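Local coordinates for N-terminal acetyltransferase-like protein (Chaetomium thermophilum, PDB 5NNP) that probably serves as the auxiliary, TPR-type helical-repeat subunit of an N-terminal acetyltransferase A complex, a scaffold for the catalytic partner rather than an enzyme itself, at residues A[498-511]-A[560-572]. Sequence-based numbering, arbitrary orientation.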
loop_
_atom_site.group_PDB
_atom_site.type_symbol
_atom_site.label_atom_id
_atom_site.label_comp_id
_atom_site.label_asym_id
_atom_site.label_seq_id
_atom_site.Cartn_x
_atom_site.Cartn_y
_atom_site.Cartn_z
ATOM N N GLN A 498 -8.569 25.006 -3.215
ATOM C CA GLN A 498 -9.018 25.528 -1.934
ATOM C C GLN A 498 -8.364 26.875 -1.685
ATOM O O GLN A 498 -9.027 27.804 -1.250
ATOM C CB GLN A 498 -8.698 24.554 -0.805
ATOM C CG GLN A 498 -9.269 24.926 0.539
ATOM C CD GLN A 498 -9.155 23.783 1.536
ATOM O OE1 GLN A 498 -9.162 22.602 1.164
ATOM N NE2 GLN A 498 -9.033 24.126 2.807
ATOM N N ARG A 499 -7.075 26.982 -1.995
ATOM C CA ARG A 499 -6.337 28.228 -1.817
ATOM C C ARG A 499 -6.875 29.354 -2.689
ATOM O O ARG A 499 -6.683 30.533 -2.385
ATOM C CB ARG A 499 -4.851 28.032 -2.122
ATOM C CG ARG A 499 -4.075 27.312 -1.041
ATOM C CD ARG A 499 -2.579 27.477 -1.238
ATOM N NE ARG A 499 -2.087 26.822 -2.450
ATOM C CZ ARG A 499 -1.772 25.533 -2.531
ATOM N NH1 ARG A 499 -1.910 24.753 -1.468
ATOM N NH2 ARG A 499 -1.324 25.022 -3.672
ATOM N N ARG A 500 -7.531 28.990 -3.784
ATOM C CA ARG A 500 -8.067 29.986 -4.700
ATOM C C ARG A 500 -9.497 30.332 -4.335
ATOM O O ARG A 500 -10.115 31.215 -4.937
ATOM C CB ARG A 500 -7.989 29.486 -6.136
ATOM C CG ARG A 500 -6.580 29.326 -6.628
ATOM C CD ARG A 500 -6.540 28.537 -7.920
ATOM N NE ARG A 500 -7.247 29.206 -9.007
ATOM C CZ ARG A 500 -7.102 28.886 -10.289
ATOM N NH1 ARG A 500 -6.271 27.913 -10.634
ATOM N NH2 ARG A 500 -7.776 29.535 -11.226
ATOM N N GLY A 501 -10.021 29.628 -3.342
ATOM C CA GLY A 501 -11.380 29.867 -2.892
ATOM C C GLY A 501 -12.429 28.983 -3.550
ATOM O O GLY A 501 -13.614 29.206 -3.355
ATOM N N ASN A 502 -12.008 27.981 -4.320
ATOM C CA ASN A 502 -12.956 27.138 -5.048
ATOM C C ASN A 502 -13.378 25.917 -4.229
ATOM O O ASN A 502 -12.949 24.786 -4.501
ATOM C CB ASN A 502 -12.361 26.688 -6.389
ATOM C CG ASN A 502 -13.427 26.252 -7.391
ATOM O OD1 ASN A 502 -14.463 25.707 -7.013
ATOM N ND2 ASN A 502 -13.175 26.492 -8.675
ATOM N N THR A 503 -14.232 26.156 -3.237
ATOM C CA THR A 503 -14.677 25.109 -2.319
ATOM C C THR A 503 -15.231 23.895 -3.059
ATOM O O THR A 503 -15.036 22.765 -2.631
ATOM C CB THR A 503 -15.749 25.654 -1.349
ATOM O OG1 THR A 503 -15.299 26.904 -0.818
ATOM C CG2 THR A 503 -15.993 24.704 -0.194
ATOM N N ALA A 504 -15.903 24.135 -4.179
ATOM C CA ALA A 504 -16.539 23.061 -4.930
ATOM C C ALA A 504 -15.525 22.051 -5.459
ATOM O O ALA A 504 -15.661 20.859 -5.197
ATOM C CB ALA A 504 -17.364 23.629 -6.074
ATOM N N LEU A 505 -14.512 22.516 -6.195
ATOM C CA LEU A 505 -13.549 21.595 -6.797
ATOM C C LEU A 505 -12.599 21.035 -5.749
ATOM O O LEU A 505 -12.086 19.923 -5.887
ATOM C CB LEU A 505 -12.745 22.274 -7.899
ATOM C CG LEU A 505 -13.473 22.735 -9.154
ATOM C CD1 LEU A 505 -12.472 23.483 -10.003
ATOM C CD2 LEU A 505 -14.100 21.573 -9.925
ATOM N N ALA A 506 -12.355 21.809 -4.703
ATOM C CA ALA A 506 -11.542 21.313 -3.608
ATOM C C ALA A 506 -12.208 20.085 -2.982
ATOM O O ALA A 506 -11.574 19.042 -2.833
ATOM C CB ALA A 506 -11.323 22.398 -2.574
ATOM N N LEU A 507 -13.492 20.202 -2.634
ATOM C CA LEU A 507 -14.202 19.085 -2.011
ATOM C C LEU A 507 -14.286 17.888 -2.965
ATOM O O LEU A 507 -14.114 16.729 -2.554
ATOM C CB LEU A 507 -15.608 19.508 -1.564
ATOM C CG LEU A 507 -15.766 20.390 -0.319
ATOM C CD1 LEU A 507 -17.197 20.816 -0.176
ATOM C CD2 LEU A 507 -15.317 19.679 0.938
ATOM N N LYS A 508 -14.540 18.182 -4.238
ATOM C CA LYS A 508 -14.671 17.139 -5.244
ATOM C C LYS A 508 -13.409 16.280 -5.275
ATOM O O LYS A 508 -13.486 15.050 -5.297
ATOM C CB LYS A 508 -14.951 17.743 -6.617
ATOM C CG LYS A 508 -15.174 16.721 -7.718
ATOM C CD LYS A 508 -16.344 15.816 -7.387
ATOM C CE LYS A 508 -16.738 14.946 -8.574
ATOM N NZ LYS A 508 -18.025 14.227 -8.339
ATOM N N ARG A 509 -12.251 16.934 -5.244
ATOM C CA ARG A 509 -10.966 16.225 -5.230
ATOM C C ARG A 509 -10.798 15.358 -3.985
ATOM O O ARG A 509 -10.468 14.171 -4.091
ATOM C CB ARG A 509 -9.805 17.212 -5.322
ATOM C CG ARG A 509 -9.842 18.073 -6.565
ATOM C CD ARG A 509 -9.578 17.225 -7.807
ATOM N NE ARG A 509 -9.604 18.055 -9.002
ATOM C CZ ARG A 509 -10.691 18.288 -9.730
ATOM N NH1 ARG A 509 -11.844 17.743 -9.393
ATOM N NH2 ARG A 509 -10.624 19.074 -10.796
ATOM N N TYR A 510 -11.006 15.957 -2.810
ATOM C CA TYR A 510 -10.899 15.218 -1.551
ATOM C C TYR A 510 -11.859 14.013 -1.550
ATOM O O TYR A 510 -11.485 12.900 -1.148
ATOM C CB TYR A 510 -11.174 16.132 -0.348
ATOM C CG TYR A 510 -10.277 17.357 -0.296
ATOM C CD1 TYR A 510 -8.968 17.298 -0.762
ATOM C CD2 TYR A 510 -10.744 18.578 0.196
ATOM C CE1 TYR A 510 -8.142 18.403 -0.731
ATOM C CE2 TYR A 510 -9.923 19.694 0.231
ATOM C CZ TYR A 510 -8.618 19.601 -0.233
ATOM O OH TYR A 510 -7.786 20.708 -0.210
ATOM N N HIS A 511 -13.082 14.224 -2.028
ATOM C CA HIS A 511 -14.016 13.115 -2.153
ATOM C C HIS A 511 -13.501 12.030 -3.106
ATOM O O HIS A 511 -13.721 10.841 -2.878
ATOM C CB HIS A 511 -15.387 13.613 -2.603
ATOM C CG HIS A 511 -16.239 14.097 -1.476
ATOM N ND1 HIS A 511 -17.312 13.382 -0.995
ATOM C CD2 HIS A 511 -16.157 15.214 -0.716
ATOM C CE1 HIS A 511 -17.865 14.043 0.004
ATOM N NE2 HIS A 511 -17.181 15.157 0.195
ATOM N N ALA A 560 -7.952 13.559 3.741
ATOM C CA ALA A 560 -9.069 13.498 4.682
ATOM C C ALA A 560 -9.019 14.640 5.690
ATOM O O ALA A 560 -10.050 15.208 6.051
ATOM C CB ALA A 560 -9.092 12.165 5.407
ATOM N N LEU A 561 -7.824 14.986 6.145
ATOM C CA LEU A 561 -7.713 16.107 7.066
ATOM C C LEU A 561 -8.008 17.424 6.340
ATOM O O LEU A 561 -8.508 18.364 6.943
ATOM C CB LEU A 561 -6.337 16.139 7.721
ATOM C CG LEU A 561 -6.084 17.307 8.674
ATOM C CD1 LEU A 561 -7.117 17.397 9.797
ATOM C CD2 LEU A 561 -4.701 17.167 9.255
ATOM N N ASP A 562 -7.712 17.485 5.042
ATOM C CA ASP A 562 -8.094 18.647 4.236
ATOM C C ASP A 562 -9.614 18.816 4.214
ATOM O O ASP A 562 -10.127 19.875 4.555
ATOM C CB ASP A 562 -7.578 18.543 2.794
ATOM C CG ASP A 562 -6.055 18.567 2.692
ATOM O OD1 ASP A 562 -5.356 18.897 3.675
ATOM O OD2 ASP A 562 -5.547 18.253 1.601
ATOM N N ALA A 563 -10.328 17.776 3.791
ATOM C CA ALA A 563 -11.798 17.786 3.812
ATOM C C ALA A 563 -12.371 18.287 5.152
ATOM O O ALA A 563 -13.238 19.150 5.176
ATOM C CB ALA A 563 -12.351 16.385 3.501
ATOM N N VAL A 564 -11.883 17.744 6.262
ATOM C CA VAL A 564 -12.448 18.066 7.565
ATOM C C VAL A 564 -12.217 19.540 7.898
ATOM O O VAL A 564 -13.126 20.230 8.362
ATOM C CB VAL A 564 -11.865 17.155 8.673
ATOM C CG1 VAL A 564 -12.140 17.729 10.048
ATOM C CG2 VAL A 564 -12.446 15.737 8.551
ATOM N N ASN A 565 -11.010 20.024 7.632
ATOM C CA ASN A 565 -10.700 21.440 7.790
ATOM C C ASN A 565 -11.536 22.367 6.892
ATOM O O ASN A 565 -11.914 23.468 7.304
ATOM C CB ASN A 565 -9.212 21.674 7.526
ATOM C CG ASN A 565 -8.346 21.257 8.696
ATOM O OD1 ASN A 565 -8.801 21.219 9.847
ATOM N ND2 ASN A 565 -7.087 20.950 8.413
ATOM N N LEU A 566 -11.832 21.924 5.674
ATOM C CA LEU A 566 -12.607 22.732 4.741
ATOM C C LEU A 566 -14.091 22.760 5.114
ATOM O O LEU A 566 -14.762 23.773 4.904
ATOM C CB LEU A 566 -12.427 22.218 3.312
ATOM C CG LEU A 566 -13.162 22.951 2.185
ATOM C CD1 LEU A 566 -12.920 24.465 2.240
ATOM C CD2 LEU A 566 -12.770 22.377 0.812
ATOM N N TYR A 567 -14.605 21.664 5.672
ATOM C CA TYR A 567 -15.994 21.649 6.154
ATOM C C TYR A 567 -16.146 22.525 7.403
ATOM O O TYR A 567 -17.151 23.219 7.567
ATOM C CB TYR A 567 -16.471 20.221 6.457
ATOM C CG TYR A 567 -16.913 19.417 5.243
ATOM C CD1 TYR A 567 -17.916 19.886 4.403
ATOM C CD2 TYR A 567 -16.341 18.181 4.952
ATOM C CE1 TYR A 567 -18.328 19.159 3.303
ATOM C CE2 TYR A 567 -16.747 17.446 3.846
ATOM C CZ TYR A 567 -17.743 17.939 3.030
ATOM O OH TYR A 567 -18.155 17.209 1.937
ATOM N N LEU A 568 -15.150 22.467 8.285
ATOM C CA LEU A 568 -15.090 23.323 9.460
ATOM C C LEU A 568 -15.135 24.797 9.064
ATOM O O LEU A 568 -15.838 25.615 9.680
ATOM C CB LEU A 568 -13.818 23.041 10.250
ATOM C CG LEU A 568 -13.900 21.938 11.293
ATOM C CD1 LEU A 568 -12.506 21.599 11.825
ATOM C CD2 LEU A 568 -14.849 22.363 12.411
ATOM N N SER A 569 -14.361 25.124 8.033
ATOM C CA SER A 569 -14.340 26.474 7.495
ATOM C C SER A 569 -15.713 26.849 6.951
ATOM O O SER A 569 -16.231 27.925 7.252
ATOM C CB SER A 569 -13.281 26.593 6.403
ATOM O OG SER A 569 -13.562 27.677 5.539
ATOM N N MET A 570 -16.301 25.956 6.155
ATOM C CA MET A 570 -17.634 26.183 5.601
ATOM C C MET A 570 -18.685 26.349 6.691
ATOM O O MET A 570 -19.665 27.067 6.503
ATOM C CB MET A 570 -18.040 25.038 4.671
ATOM C CG MET A 570 -17.207 24.925 3.412
ATOM S SD MET A 570 -17.468 23.331 2.597
ATOM C CE MET A 570 -19.213 23.430 2.183
ATOM N N TYR A 571 -18.487 25.692 7.829
ATOM C CA TYR A 571 -19.443 25.803 8.924
ATOM C C TYR A 571 -19.402 27.186 9.557
ATOM O O TYR A 571 -20.428 27.684 10.020
ATOM C CB TYR A 571 -19.196 24.740 10.002
ATOM C CG TYR A 571 -20.169 24.824 11.178
ATOM C CD1 TYR A 571 -21.499 24.443 11.038
ATOM C CD2 TYR A 571 -19.750 25.280 12.426
ATOM C CE1 TYR A 571 -22.387 24.513 12.107
ATOM C CE2 TYR A 571 -20.629 25.349 13.501
ATOM C CZ TYR A 571 -21.951 24.968 13.339
ATOM O OH TYR A 571 -22.836 25.038 14.411
ATOM N N ASP A 572 -18.222 27.805 9.573
ATOM C CA ASP A 572 -18.058 29.121 10.195
ATOM C C ASP A 572 -18.282 30.258 9.202
ATOM O O ASP A 572 -18.367 31.421 9.592
ATOM C CB ASP A 572 -16.667 29.251 10.826
ATOM C CG ASP A 572 -16.377 28.161 11.841
ATOM O OD1 ASP A 572 -17.296 27.381 12.178
ATOM O OD2 ASP A 572 -15.224 28.092 12.311
#
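The Y510 ring is gripped on both faces: D562 CB lies over one, close to the ring normal and 3.6 Å from the ring centroid, which qualifies as a CH-pi contact, while A506 O, one turn back, sits over the opposite face. The ring lies between two roughly antiparallel helices, 503-523 and 554-572, of the TPR-type helical-repeat array of the auxiliary-subunit family. Q498 OE1 meets the ring edge in plane, 2.7 Å from Y510 OH, the donor of that hydrogen bond, and L566 CD2 also approaches near the plane. The Y567 ring takes L507 CD2 over one face as a second CH-pi contact. Y567 OH lies at the edge of the H511 ring, near its plane, and accepts from NE2 across the interface.

The axes of 503-511 and 560-572 run at 145° to each other, with a closest approach of 9.3 Å. L566 is a knob in a hole formed by Q498, T503, A506 and L507. Its CG is anti to the backbone N (chi1 -180°), carrying CD2 to 3.7 Å from A506 CB, while CD1 packs on T503 CG2 at 3.9 Å. Q498 runs alongside L566 in the opposite direction; its amide packs on the knob, and its OE1, by accepting from Y510 OH, couples the end of helix 487-499 to this interface. Beyond the knob, M570 reaches T503 and L507 tip to tip, its SD 3.8 Å from L507 CD1.

Helix 654-668 extends the packing, with F661 edge-to-face to H511 and also touching A563. H511 and Y567, which also touch K660 and D657 of that helix, are joined by a hydrogen bond: H511 NE2 to Y567 OH measures 2.9 Å, with a nearly straight N-H...O angle of 165°.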